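Local coordinates for protein SxtG (Microseira wollei, PDB 6U1R) that acts as an amidinotransferase in the saxitoxin biosynthetic pathway, probably by way of a covalent amidino-cysteine intermediate, at residues P135-L140 against D215-V220; E39-S44 against A369-R374; E145-P150 against Q243-D248; Y31-A36 against F219-R224. All coordinates share one frame; numbering follows the deposited sequence.

Contact 1 of 4, residues P135-L140 against D215-V220; sequences PRDVFL and DAADFV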
loop_
_atom_site.group_PDB
_atom_site.type_symbol
_atom_site.label_atom_id
_atom_site.label_comp_id
_atom_site.label_asym_id
_atom_site.label_seq_id
_atom_site.Cartn_x
_atom_site.Cartn_y
_atom_site.Cartn_z
ATOM N N PRO A 135 -12.049 12.816 2.549
ATOM C CA PRO A 135 -10.859 12.203 3.169
ATOM C C PRO A 135 -11.162 10.931 3.962
ATOM O O PRO A 135 -10.309 10.025 4.042
ATOM C CB PRO A 135 -10.325 13.304 4.105
ATOM C CG PRO A 135 -11.079 14.524 3.805
ATOM C CD PRO A 135 -12.296 14.187 3.017
ATOM N N ARG A 136 -12.352 10.853 4.567
ATOM C CA ARG A 136 -12.720 9.716 5.406
ATOM C C ARG A 136 -12.730 8.400 4.625
ATOM O O ARG A 136 -12.568 7.327 5.215
ATOM C CB ARG A 136 -14.105 9.972 6.026
ATOM C CG ARG A 136 -14.595 8.949 7.049
ATOM C CD ARG A 136 -13.973 9.121 8.422
ATOM N NE ARG A 136 -14.146 10.476 8.958
ATOM C CZ ARG A 136 -13.699 10.863 10.151
ATOM N NH1 ARG A 136 -13.117 9.984 10.962
ATOM N NH2 ARG A 136 -13.857 12.114 10.551
ATOM N N ASP A 137 -12.961 8.448 3.308
ATOM C CA ASP A 137 -13.043 7.212 2.525
ATOM C C ASP A 137 -11.681 6.569 2.291
ATOM O O ASP A 137 -11.595 5.352 2.083
ATOM C CB ASP A 137 -13.670 7.483 1.150
ATOM C CG ASP A 137 -15.078 8.024 1.220
ATOM O OD1 ASP A 137 -15.663 8.080 2.335
ATOM O OD2 ASP A 137 -15.612 8.399 0.133
ATOM N N VAL A 138 -10.616 7.364 2.299
ATOM C CA VAL A 138 -9.356 7.010 1.654
ATOM C C VAL A 138 -8.347 6.506 2.674
ATOM O O VAL A 138 -7.457 5.716 2.341
ATOM C CB VAL A 138 -8.808 8.236 0.891
ATOM C CG1 VAL A 138 -7.446 7.934 0.242
ATOM C CG2 VAL A 138 -9.833 8.682 -0.156
ATOM N N PHE A 139 -8.475 6.966 3.926
ATOM C CA PHE A 139 -7.497 6.709 4.980
ATOM C C PHE A 139 -8.199 6.357 6.283
ATOM O O PHE A 139 -9.226 6.946 6.608
ATOM C CB PHE A 139 -6.618 7.928 5.306
ATOM C CG PHE A 139 -6.002 8.606 4.111
ATOM C CD1 PHE A 139 -4.835 8.122 3.564
ATOM C CD2 PHE A 139 -6.586 9.729 3.554
ATOM C CE1 PHE A 139 -4.237 8.753 2.481
ATOM C CE2 PHE A 139 -5.998 10.362 2.449
ATOM C CZ PHE A 139 -4.829 9.862 1.919
ATOM N N LEU A 140 -7.594 5.462 7.043
ATOM C CA LEU A 140 -7.932 5.214 8.434
ATOM C C LEU A 140 -6.859 5.820 9.319
ATOM O O LEU A 140 -5.663 5.690 9.024
ATOM C CB LEU A 140 -7.991 3.727 8.745
ATOM C CG LEU A 140 -9.130 2.871 8.265
ATOM C CD1 LEU A 140 -8.691 1.391 8.455
ATOM C CD2 LEU A 140 -10.366 3.201 9.078
ATOM N N ASP A 215 -12.929 0.397 1.839
ATOM C CA ASP A 215 -12.911 1.836 2.054
ATOM C C ASP A 215 -12.842 2.095 3.555
ATOM O O ASP A 215 -13.519 1.423 4.348
ATOM C CB ASP A 215 -14.176 2.505 1.507
ATOM C CG ASP A 215 -14.159 2.696 -0.005
ATOM O OD1 ASP A 215 -13.364 2.030 -0.696
ATOM O OD2 ASP A 215 -14.963 3.515 -0.496
ATOM N N ALA A 216 -12.066 3.102 3.945
ATOM C CA ALA A 216 -11.898 3.355 5.370
ATOM C C ALA A 216 -13.218 3.748 6.019
ATOM O O ALA A 216 -13.444 3.468 7.202
ATOM C CB ALA A 216 -10.842 4.443 5.572
ATOM N N ALA A 217 -14.107 4.377 5.264
ATOM C CA ALA A 217 -15.358 4.853 5.840
ATOM C C ALA A 217 -16.393 3.750 6.026
ATOM O O ALA A 217 -17.499 4.042 6.508
ATOM C CB ALA A 217 -15.934 5.967 4.972
ATOM N N ASP A 218 -16.071 2.494 5.692
ATOM C CA ASP A 218 -16.896 1.370 6.135
ATOM C C ASP A 218 -16.584 0.941 7.577
ATOM O O ASP A 218 -17.125 -0.086 8.033
ATOM C CB ASP A 218 -16.730 0.167 5.192
ATOM C CG ASP A 218 -17.689 0.214 4.010
ATOM O OD1 ASP A 218 -18.870 0.577 4.224
ATOM O OD2 ASP A 218 -17.249 -0.094 2.875
ATOM N N PHE A 219 -15.766 1.721 8.300
ATOM C CA PHE A 219 -15.391 1.441 9.684
ATOM C C PHE A 219 -15.552 2.684 10.556
ATOM O O PHE A 219 -15.342 3.813 10.095
ATOM C CB PHE A 219 -13.945 0.941 9.775
ATOM C CG PHE A 219 -13.689 -0.286 8.955
ATOM C CD1 PHE A 219 -13.340 -0.179 7.618
ATOM C CD2 PHE A 219 -13.822 -1.544 9.508
ATOM C CE1 PHE A 219 -13.123 -1.293 6.858
ATOM C CE2 PHE A 219 -13.587 -2.674 8.743
ATOM C CZ PHE A 219 -13.249 -2.550 7.417
ATOM N N VAL A 220 -15.954 2.469 11.817
ATOM C CA VAL A 220 -15.958 3.518 12.834
ATOM C C VAL A 220 -15.211 3.001 14.058
ATOM O O VAL A 220 -15.171 1.793 14.316
ATOM C CB VAL A 220 -17.384 3.981 13.213
ATOM C CG1 VAL A 220 -17.936 4.873 12.131
ATOM C CG2 VAL A 220 -18.304 2.783 13.452
#
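A216 N donates to D137 O over 3.0 Å, and this is the one hydrogen bond that joins 135-140 to 215-220. Its N-H points fairly well at the acceptor (149°), yet the nitrogen stands 47° above the carbonyl plane, so the oxygen is approached over the flat side of its group. Close by, R136 O lies 3.3 Å from A217 N, but the angle is too poor for a second bond.

The van der Waals contact centres on the methyl of A216. Its CB points at the other segment and comes within 3.2 Å of F139 O and 3.6 Å of L140 CG. In L140, CG is anti to the carbonyl carbon and beside the backbone N (chi1 -73°), where it meets this methyl, and the CD2 branch carries the packing on to F219 CB at 4.3 Å. The neighbouring methyl, A217 CB, touches D137 OD1 at 3.4 Å and R136 CG at 3.9 Å.

The charged ends are engaged outside the two segments. D137 OD2 forms a salt bridge with R156, while the guanidinium of R136 is held by D372, T370 OG1 and the carbonyl of H367. D215 OD2 bonds H264 NE2; both residues are predicted to belong to the active site.

Across this buried joint, then, backbone atoms and the two alanine methyls carry most of the contact, with the side chains of L140, R136 and D137 against those methyls. D137 CA and A217 CA approach to 4.7 Å, the alanine methyls on the facing side. Because A216 directly follows D215 in the chain, its bond to D137 O borders the predicted active site.

Contact 2 of 4, residues E39-S44 against A369-R374; sequences EVIVGS and ATLDVR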
loop_
_atom_site.group_PDB
_atom_site.type_symbol
_atom_site.label_atom_id
_atom_site.label_comp_id
_atom_site.label_asym_id
_atom_site.label_seq_id
_atom_site.Cartn_x
_atom_site.Cartn_y
_atom_site.Cartn_z
ATOM N N GLU A 39 -6.899 18.636 15.483
ATOM C CA GLU A 39 -6.490 18.900 14.113
ATOM C C GLU A 39 -7.255 17.957 13.199
ATOM O O GLU A 39 -7.415 16.772 13.514
ATOM C CB GLU A 39 -4.972 18.737 13.928
ATOM C CG GLU A 39 -4.515 18.997 12.484
ATOM C CD GLU A 39 -3.012 19.271 12.345
ATOM O OE1 GLU A 39 -2.382 19.707 13.336
ATOM O OE2 GLU A 39 -2.466 19.066 11.238
ATOM N N VAL A 40 -7.737 18.506 12.081
ATOM C CA VAL A 40 -8.559 17.771 11.127
ATOM C C VAL A 40 -8.156 18.162 9.705
ATOM O O VAL A 40 -7.865 19.334 9.433
ATOM C CB VAL A 40 -10.063 18.053 11.403
ATOM C CG1 VAL A 40 -10.434 19.517 11.057
ATOM C CG2 VAL A 40 -10.957 17.064 10.681
ATOM N N ILE A 41 -8.085 17.174 8.801
ATOM C CA ILE A 41 -8.005 17.441 7.363
ATOM C C ILE A 41 -9.429 17.599 6.856
ATOM O O ILE A 41 -10.296 16.776 7.170
ATOM C CB ILE A 41 -7.281 16.304 6.612
ATOM C CG1 ILE A 41 -5.873 16.091 7.194
ATOM C CG2 ILE A 41 -7.252 16.600 5.109
ATOM C CD1 ILE A 41 -5.056 14.919 6.574
ATOM N N VAL A 42 -9.686 18.650 6.084
ATOM C CA VAL A 42 -11.001 18.861 5.481
ATOM C C VAL A 42 -10.855 18.727 3.973
ATOM O O VAL A 42 -9.842 19.138 3.399
ATOM C CB VAL A 42 -11.607 20.219 5.891
ATOM C CG1 VAL A 42 -12.954 20.434 5.265
ATOM C CG2 VAL A 42 -11.785 20.269 7.410
ATOM N N GLY A 43 -11.854 18.129 3.336
ATOM C CA GLY A 43 -11.815 17.887 1.913
ATOM C C GLY A 43 -11.954 19.160 1.076
ATOM O O GLY A 43 -12.110 20.281 1.571
ATOM N N SER A 44 -11.882 18.957 -0.234
ATOM C CA SER A 44 -12.006 20.027 -1.217
ATOM C C SER A 44 -12.878 19.545 -2.364
ATOM O O SER A 44 -12.774 18.385 -2.778
ATOM C CB SER A 44 -10.628 20.454 -1.752
ATOM O OG SER A 44 -10.745 21.191 -2.960
ATOM N N ALA A 369 -16.371 14.358 5.069
ATOM C CA ALA A 369 -15.565 15.468 4.605
ATOM C C ALA A 369 -14.338 15.710 5.466
ATOM O O ALA A 369 -13.569 16.625 5.149
ATOM C CB ALA A 369 -16.418 16.744 4.559
ATOM N N THR A 370 -14.112 14.907 6.509
ATOM C CA THR A 370 -13.011 15.147 7.431
ATOM C C THR A 370 -12.200 13.889 7.696
ATOM O O THR A 370 -12.690 12.762 7.580
ATOM C CB THR A 370 -13.525 15.693 8.780
ATOM O OG1 THR A 370 -14.528 14.811 9.308
ATOM C CG2 THR A 370 -14.062 17.112 8.606
ATOM N N LEU A 371 -10.936 14.092 8.056
ATOM C CA LEU A 371 -10.115 13.047 8.652
ATOM C C LEU A 371 -9.551 13.624 9.946
ATOM O O LEU A 371 -8.732 14.549 9.909
ATOM C CB LEU A 371 -8.990 12.592 7.710
ATOM C CG LEU A 371 -8.241 11.335 8.173
ATOM C CD1 LEU A 371 -9.138 10.091 8.047
ATOM C CD2 LEU A 371 -6.946 11.112 7.419
ATOM N N ASP A 372 -9.992 13.086 11.083
ATOM C CA ASP A 372 -9.584 13.587 12.405
ATOM C C ASP A 372 -8.216 13.037 12.793
ATOM O O ASP A 372 -8.102 12.074 13.559
ATOM C CB ASP A 372 -10.624 13.217 13.458
ATOM C CG ASP A 372 -10.909 11.732 13.505
ATOM O OD1 ASP A 372 -11.111 11.149 12.424
ATOM O OD2 ASP A 372 -10.936 11.142 14.610
ATOM N N VAL A 373 -7.154 13.719 12.353
ATOM C CA VAL A 373 -5.810 13.197 12.576
ATOM C C VAL A 373 -5.348 13.353 14.026
ATOM O O VAL A 373 -4.503 12.577 14.481
ATOM C CB VAL A 373 -4.809 13.846 11.589
ATOM C CG1 VAL A 373 -5.177 13.467 10.164
ATOM C CG2 VAL A 373 -4.787 15.331 11.716
ATOM N N ARG A 374 -5.858 14.324 14.780
ATOM C CA ARG A 374 -5.432 14.466 16.176
ATOM C C ARG A 374 -6.620 14.772 17.073
ATOM O O ARG A 374 -7.241 15.835 16.960
ATOM C CB ARG A 374 -4.358 15.537 16.359
ATOM C CG ARG A 374 -3.796 15.501 17.778
ATOM C CD ARG A 374 -2.463 16.235 17.921
ATOM N NE ARG A 374 -2.621 17.665 17.703
ATOM C CZ ARG A 374 -2.355 18.301 16.564
ATOM N NH1 ARG A 374 -1.924 17.654 15.494
ATOM N NH2 ARG A 374 -2.539 19.606 16.494
#
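E39 and R374 are joined by backbone and side chain alike. E39 N donates to R374 O and R374 N to E39 O, each over 3.2 Å. The guanidinium sets both terminal nitrogens on one carboxylate oxygen, NH1 to OE1 at 3.0 Å and NH2 to OE1 at 3.2 Å, with the two planes 82° apart; NH2 arrives on the anti side, NH1 from above the carboxylate plane. E39 CB lies over one guanidinium face. R374 NH1 also donates to the carbonyl of P27 and NE pairs with E38, whereas E39 OE2 is taken by R108 and the hydroxyl of Y170.

Strands 37-42 and 370-375 run antiparallel here, and V373 and R374 both face E39 in a classic beta bulge. D372 is the centre of an inverse gamma turn; its OD1 pairs with R136 and its OD2 with R221 and R375. Beyond the bulge the regular register resumes: I41 and L371 exchange two bonds, I41 N to L371 O and L371 N to I41 O, and G43 N reaches A369 O at 2.9 Å.

V40 CG2 presses on T370 CB at 3.5 Å, tighter than usual. T370 OG1, between the backbone N and the carbonyl carbon (chi1 54°), is bonded to F366 O and R136. I41 CD1 meets V373 CG1 at 3.9 Å, the two side chains crossing at about a right angle.

Contact 3 of 4, residues E145-P150 against Q243-D248; sequences EIIEAP and QRHLED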
loop_
_atom_site.group_PDB
_atom_site.type_symbol
_atom_site.label_atom_id
_atom_site.label_comp_id
_atom_site.label_asym_id
_atom_site.label_seq_id
_atom_site.Cartn_x
_atom_site.Cartn_y
_atom_site.Cartn_z
ATOM N N GLU A 145 -1.009 6.053 13.514
ATOM C CA GLU A 145 -0.795 5.498 12.181
ATOM C C GLU A 145 -1.883 5.947 11.214
ATOM O O GLU A 145 -3.080 5.869 11.542
ATOM C CB GLU A 145 -0.774 3.970 12.245
ATOM C CG GLU A 145 -0.534 3.283 10.908
ATOM C CD GLU A 145 -0.566 1.771 11.002
ATOM O OE1 GLU A 145 -1.069 1.240 12.013
ATOM O OE2 GLU A 145 -0.090 1.103 10.062
ATOM N N ILE A 146 -1.466 6.375 10.016
ATOM C CA ILE A 146 -2.374 6.601 8.885
ATOM C C ILE A 146 -2.228 5.428 7.905
ATOM O O ILE A 146 -1.113 5.093 7.487
ATOM C CB ILE A 146 -2.092 7.956 8.212
ATOM C CG1 ILE A 146 -2.318 9.078 9.236
ATOM C CG2 ILE A 146 -2.986 8.156 6.987
ATOM C CD1 ILE A 146 -2.103 10.443 8.744
ATOM N N ILE A 147 -3.344 4.765 7.580
ATOM C CA ILE A 147 -3.373 3.609 6.679
ATOM C C ILE A 147 -4.102 3.995 5.399
ATOM O O ILE A 147 -5.264 4.432 5.441
ATOM C CB ILE A 147 -4.070 2.398 7.336
ATOM C CG1 ILE A 147 -3.429 2.062 8.684
ATOM C CG2 ILE A 147 -4.025 1.179 6.401
ATOM C CD1 ILE A 147 -4.214 1.049 9.500
ATOM N N GLU A 148 -3.441 3.798 4.252
ATOM C CA GLU A 148 -4.088 4.025 2.963
ATOM C C GLU A 148 -4.883 2.787 2.568
ATOM O O GLU A 148 -4.329 1.681 2.455
ATOM C CB GLU A 148 -3.064 4.386 1.883
ATOM C CG GLU A 148 -2.156 5.566 2.297
ATOM C CD GLU A 148 -1.440 6.260 1.147
ATOM O OE1 GLU A 148 -1.586 5.827 -0.022
ATOM O OE2 GLU A 148 -0.716 7.249 1.424
ATOM N N ALA A 149 -6.177 2.988 2.351
ATOM C CA ALA A 149 -7.107 1.911 2.062
ATOM C C ALA A 149 -6.886 1.324 0.667
ATOM O O ALA A 149 -6.571 2.049 -0.287
ATOM C CB ALA A 149 -8.534 2.420 2.163
ATOM N N PRO A 150 -7.101 0.013 0.511
ATOM C CA PRO A 150 -7.067 -0.597 -0.829
ATOM C C PRO A 150 -8.435 -0.504 -1.484
ATOM O O PRO A 150 -9.255 -1.410 -1.323
ATOM C CB PRO A 150 -6.670 -2.046 -0.536
ATOM C CG PRO A 150 -7.303 -2.325 0.833
ATOM C CD PRO A 150 -7.345 -0.987 1.568
ATOM N N GLN A 243 -8.005 -6.682 10.120
ATOM C CA GLN A 243 -7.907 -7.336 11.422
ATOM C C GLN A 243 -6.504 -7.881 11.652
ATOM O O GLN A 243 -5.969 -7.757 12.760
ATOM C CB GLN A 243 -8.950 -8.448 11.567
ATOM C CG GLN A 243 -8.892 -9.209 12.927
ATOM C CD GLN A 243 -9.159 -8.326 14.159
ATOM O OE1 GLN A 243 -10.293 -8.282 14.675
ATOM N NE2 GLN A 243 -8.106 -7.651 14.659
ATOM N N ARG A 244 -5.871 -8.445 10.623
ATOM C CA ARG A 244 -4.516 -8.949 10.831
ATOM C C ARG A 244 -3.536 -7.809 11.061
ATOM O O ARG A 244 -2.653 -7.905 11.921
ATOM C CB ARG A 244 -4.043 -9.790 9.657
ATOM C CG ARG A 244 -2.582 -10.254 9.902
ATOM C CD ARG A 244 -2.209 -11.498 9.176
ATOM N NE ARG A 244 -3.203 -12.555 9.349
ATOM C CZ ARG A 244 -3.493 -13.456 8.420
ATOM N NH1 ARG A 244 -2.862 -13.441 7.249
ATOM N NH2 ARG A 244 -4.428 -14.374 8.661
ATOM N N HIS A 245 -3.660 -6.729 10.289
ATOM C CA HIS A 245 -2.763 -5.593 10.463
ATOM C C HIS A 245 -2.847 -5.020 11.873
ATOM O O HIS A 245 -1.823 -4.586 12.434
ATOM C CB HIS A 245 -3.086 -4.521 9.423
ATOM C CG HIS A 245 -2.104 -3.397 9.404
ATOM N ND1 HIS A 245 -0.816 -3.542 8.929
ATOM C CD2 HIS A 245 -2.214 -2.113 9.818
ATOM C CE1 HIS A 245 -0.180 -2.387 9.042
ATOM N NE2 HIS A 245 -1.007 -1.503 9.572
ATOM N N LEU A 246 -4.042 -5.025 12.470
ATOM C CA LEU A 246 -4.289 -4.416 13.774
ATOM C C LEU A 246 -4.418 -5.437 14.911
ATOM O O LEU A 246 -4.877 -5.076 15.998
ATOM C CB LEU A 246 -5.556 -3.559 13.715
ATOM C CG LEU A 246 -5.558 -2.388 12.729
ATOM C CD1 LEU A 246 -6.875 -1.616 12.819
ATOM C CD2 LEU A 246 -4.341 -1.497 12.955
ATOM N N GLU A 247 -4.002 -6.690 14.703
ATOM C CA GLU A 247 -4.382 -7.765 15.629
ATOM C C GLU A 247 -3.723 -7.649 17.004
ATOM O O GLU A 247 -4.240 -8.221 17.967
ATOM C CB GLU A 247 -4.032 -9.141 15.045
ATOM C CG GLU A 247 -2.529 -9.380 14.884
ATOM C CD GLU A 247 -2.195 -10.698 14.191
ATOM O OE1 GLU A 247 -3.128 -11.441 13.809
ATOM O OE2 GLU A 247 -0.993 -10.971 14.006
ATOM N N ASP A 248 -2.586 -6.968 17.118
ATOM C CA ASP A 248 -1.919 -6.878 18.418
ATOM C C ASP A 248 -2.746 -6.098 19.433
ATOM O O ASP A 248 -2.663 -6.370 20.641
ATOM C CB ASP A 248 -0.543 -6.214 18.272
ATOM C CG ASP A 248 0.471 -7.094 17.547
ATOM O OD1 ASP A 248 0.265 -8.318 17.476
ATOM O OD2 ASP A 248 1.479 -6.546 17.053
#
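H245 brings its imidazole tip to tip with the carboxylate of E145, and NE2 donates to OE2 over 2.8 Å in a nearly straight bond (170°). The oxygen lies at the ring edge, essentially in the ring plane, and is met on its syn side, with carboxylate and ring turned 47° against each other. Extension on both sides closes the gap between distant backbones: H245 has CG anti to the backbone N (chi1 -172°), and the E145 chain is extended beyond CG. OE2 has a second partner in the hydroxyl of T178. The nearby carboxylate would tend to favour a protonated imidazole.

Beside this polar bridge lies a small apolar patch. I147 CD1 approaches the ring obliquely, 3.8 Å from H245 CD2, and also touches L246 CD2 at 4.3 Å.

R244 donates to the carbonyls of F171 and A175 of the second subunit. W241, one turn earlier in helix 236-245, stacks on the imidazole, and L246 packs further on I142. H245 is the last residue of that helix, and L246 is the first to leave helical torsions, so the contact sets a helix C-terminal end against strand 145-148, the middle strand between 139-142 and 176-179.

Contact 4 of 4, residues Y31-A36 against F219-R224; sequences YNEWDA and FVRCGR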
loop_
_atom_site.group_PDB
_atom_site.type_symbol
_atom_site.label_atom_id
_atom_site.label_comp_id
_atom_site.label_asym_id
_atom_site.label_seq_id
_atom_site.Cartn_x
_atom_site.Cartn_y
_atom_site.Cartn_z
ATOM N N TYR A 31 -7.889 7.825 18.390
ATOM C CA TYR A 31 -8.259 6.467 18.755
ATOM C C TYR A 31 -9.755 6.191 18.675
ATOM O O TYR A 31 -10.152 5.035 18.830
ATOM C CB TYR A 31 -7.771 6.168 20.178
ATOM C CG TYR A 31 -6.272 6.066 20.303
ATOM C CD1 TYR A 31 -5.607 4.909 19.931
ATOM C CD2 TYR A 31 -5.517 7.127 20.812
ATOM C CE1 TYR A 31 -4.228 4.795 20.077
ATOM C CE2 TYR A 31 -4.139 7.022 20.941
ATOM C CZ TYR A 31 -3.511 5.857 20.576
ATOM O OH TYR A 31 -2.152 5.730 20.708
ATOM N N ASN A 32 -10.584 7.201 18.430
ATOM C CA ASN A 32 -12.035 7.041 18.446
ATOM C C ASN A 32 -12.647 8.270 17.781
ATOM O O ASN A 32 -11.932 9.168 17.334
ATOM C CB ASN A 32 -12.519 6.850 19.885
ATOM C CG ASN A 32 -12.022 7.944 20.769
ATOM O OD1 ASN A 32 -12.333 9.110 20.536
ATOM N ND2 ASN A 32 -11.177 7.600 21.752
ATOM N N GLU A 33 -13.975 8.327 17.743
ATOM C CA GLU A 33 -14.668 9.381 17.000
ATOM C C GLU A 33 -14.965 10.634 17.830
ATOM O O GLU A 33 -15.528 11.585 17.285
ATOM C CB GLU A 33 -15.989 8.844 16.419
ATOM C CG GLU A 33 -15.861 7.534 15.608
ATOM C CD GLU A 33 -15.131 7.680 14.264
ATOM O OE1 GLU A 33 -15.015 8.814 13.751
ATOM O OE2 GLU A 33 -14.650 6.639 13.740
ATOM N N TRP A 34 -14.591 10.676 19.115
ATOM C CA TRP A 34 -15.146 11.680 20.025
ATOM C C TRP A 34 -14.134 12.418 20.896
ATOM O O TRP A 34 -14.521 13.433 21.489
ATOM C CB TRP A 34 -16.177 11.043 20.968
ATOM C CG TRP A 34 -15.601 9.921 21.772
ATOM C CD1 TRP A 34 -14.806 10.031 22.886
ATOM C CD2 TRP A 34 -15.756 8.515 21.526
ATOM N NE1 TRP A 34 -14.458 8.786 23.339
ATOM C CE2 TRP A 34 -15.031 7.836 22.531
ATOM C CE3 TRP A 34 -16.446 7.764 20.564
ATOM C CZ2 TRP A 34 -14.969 6.449 22.593
ATOM C CZ3 TRP A 34 -16.371 6.383 20.624
ATOM C CH2 TRP A 34 -15.661 5.742 21.642
ATOM N N ASP A 35 -12.908 11.929 21.071
ATOM C CA ASP A 35 -11.969 12.657 21.919
ATOM C C ASP A 35 -11.759 14.070 21.361
ATOM O O ASP A 35 -11.927 14.331 20.160
ATOM C CB ASP A 35 -10.624 11.916 22.033
ATOM C CG ASP A 35 -10.640 10.747 23.014
ATOM O OD1 ASP A 35 -11.513 10.663 23.913
ATOM O OD2 ASP A 35 -9.722 9.900 22.903
ATOM N N ALA A 36 -11.393 14.989 22.253
ATOM C CA ALA A 36 -11.323 16.413 21.929
ATOM C C ALA A 36 -10.509 16.685 20.664
ATOM O O ALA A 36 -9.308 16.401 20.610
ATOM C CB ALA A 36 -10.726 17.173 23.122
ATOM N N PHE A 219 -15.766 1.721 8.300
ATOM C CA PHE A 219 -15.391 1.441 9.684
ATOM C C PHE A 219 -15.552 2.684 10.556
ATOM O O PHE A 219 -15.342 3.813 10.095
ATOM C CB PHE A 219 -13.945 0.941 9.775
ATOM C CG PHE A 219 -13.689 -0.286 8.955
ATOM C CD1 PHE A 219 -13.340 -0.179 7.618
ATOM C CD2 PHE A 219 -13.822 -1.544 9.508
ATOM C CE1 PHE A 219 -13.123 -1.293 6.858
ATOM C CE2 PHE A 219 -13.587 -2.674 8.743
ATOM C CZ PHE A 219 -13.249 -2.550 7.417
ATOM N N VAL A 220 -15.954 2.469 11.817
ATOM C CA VAL A 220 -15.958 3.518 12.834
ATOM C C VAL A 220 -15.211 3.001 14.058
ATOM O O VAL A 220 -15.171 1.793 14.316
ATOM C CB VAL A 220 -17.384 3.981 13.213
ATOM C CG1 VAL A 220 -17.936 4.873 12.131
ATOM C CG2 VAL A 220 -18.304 2.783 13.452
ATOM N N ARG A 221 -14.598 3.925 14.810
ATOM C CA ARG A 221 -13.558 3.593 15.791
ATOM C C ARG A 221 -14.000 3.863 17.227
ATOM O O ARG A 221 -14.379 4.994 17.557
ATOM C CB ARG A 221 -12.296 4.401 15.486
ATOM C CG ARG A 221 -11.613 4.006 14.138
ATOM C CD ARG A 221 -10.613 5.035 13.628
ATOM N NE ARG A 221 -11.290 6.321 13.561
ATOM C CZ ARG A 221 -10.869 7.445 14.120
ATOM N NH1 ARG A 221 -9.676 7.527 14.720
ATOM N NH2 ARG A 221 -11.657 8.509 14.060
ATOM N N CYS A 222 -13.873 2.839 18.088
ATOM C CA CYS A 222 -14.181 2.931 19.527
ATOM C C CYS A 222 -13.015 2.400 20.372
ATOM O O CYS A 222 -13.168 1.469 21.163
ATOM C CB CYS A 222 -15.435 2.145 19.897
ATOM S SG CYS A 222 -16.924 2.749 19.093
ATOM N N GLY A 223 -11.858 3.018 20.231
ATOM C CA GLY A 223 -10.676 2.534 20.941
ATOM C C GLY A 223 -10.261 1.171 20.435
ATOM O O GLY A 223 -10.094 0.963 19.225
ATOM N N ARG A 224 -10.100 0.217 21.359
ATOM C CA ARG A 224 -9.661 -1.123 20.991
ATOM C C ARG A 224 -10.689 -1.889 20.157
ATOM O O ARG A 224 -10.331 -2.911 19.558
ATOM C CB ARG A 224 -9.339 -1.946 22.243
ATOM C CG ARG A 224 -8.077 -1.518 22.963
ATOM C CD ARG A 224 -7.582 -2.577 23.931
ATOM N NE ARG A 224 -6.380 -2.125 24.637
ATOM C CZ ARG A 224 -5.131 -2.305 24.220
ATOM N NH1 ARG A 224 -4.877 -2.945 23.086
ATOM N NH2 ARG A 224 -4.118 -1.843 24.958
HETATM O O HOH W 1 -9.835 2.782 17.172
HETATM O O HOH W 2 -13.577 7.032 11.433
#
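E33 and R221 cross at about a right angle, their carboxylate and guanidinium planes 89° apart. E33 folds back at its second torsion (chi2 -70°), placing CD beside R221. OE2 then accepts R221 N at 2.9 Å through its anti lone pair, and the same oxygen receives a weak bond from R221 NE at 3.4 Å. A further weak bond runs from NH2 to OE1. Water 2 donates to OE2 at 2.6 Å and accepts from NE, closing a small ring beside the salt bridge. The charges have stronger or additional partners outside: R221 NH2 pairs with D372, and E33 OE1 accepts from H367.

In N32, CG sits between the backbone N and the carbonyl carbon (chi1 53°). The amide oxygen OD1 accepts W34 N at 3.1 Å and D35 N at 2.9 Å, while ND2 donates to D35 OD2. The doubly used OD1 also lies over one face of the indole. N32 N, above one face of the R221 guanidinium, is buried with no partner in the model.

W34 offers its ring edge to C222, with CZ3 4.0 Å from SG, a sulfur-aromatic contact in the ring plane. Near Y31 the contact is backbone: G223 N donates to Y31 O at 3.0 Å, and water 1 links that carbonyl to G223 O. The positive phi of G223 suits glycine.

The pattern is an Asx turn in the loop before strand 37-42, set across strand 219-222, an edge strand of its three-stranded sheet within the chain, with N32 and C222 forming a single bridge.

Contacts 1, 2 and 4 are buried, and contact 1, with its centre about 5 Å from that of the chain, is the deepest; contact 3 is partly buried, its centre lying about 16 Å from that point. Chemistry follows place: methyls and one backbone bond in contact 1, a bulged sheet pairing with a salt bridge in contact 2, a single His-carboxylate bond in contact 3, and a weak salt bridge with waters in contact 4. Contacts 1 and 4 share F219 and V220 on strand 219-222, and contacts 1 and 3 meet through neighbouring strands 139-142 and 145-148. D372 of contact 2 ties three together, pairing with R136 of contact 1 and R221 of contact 4.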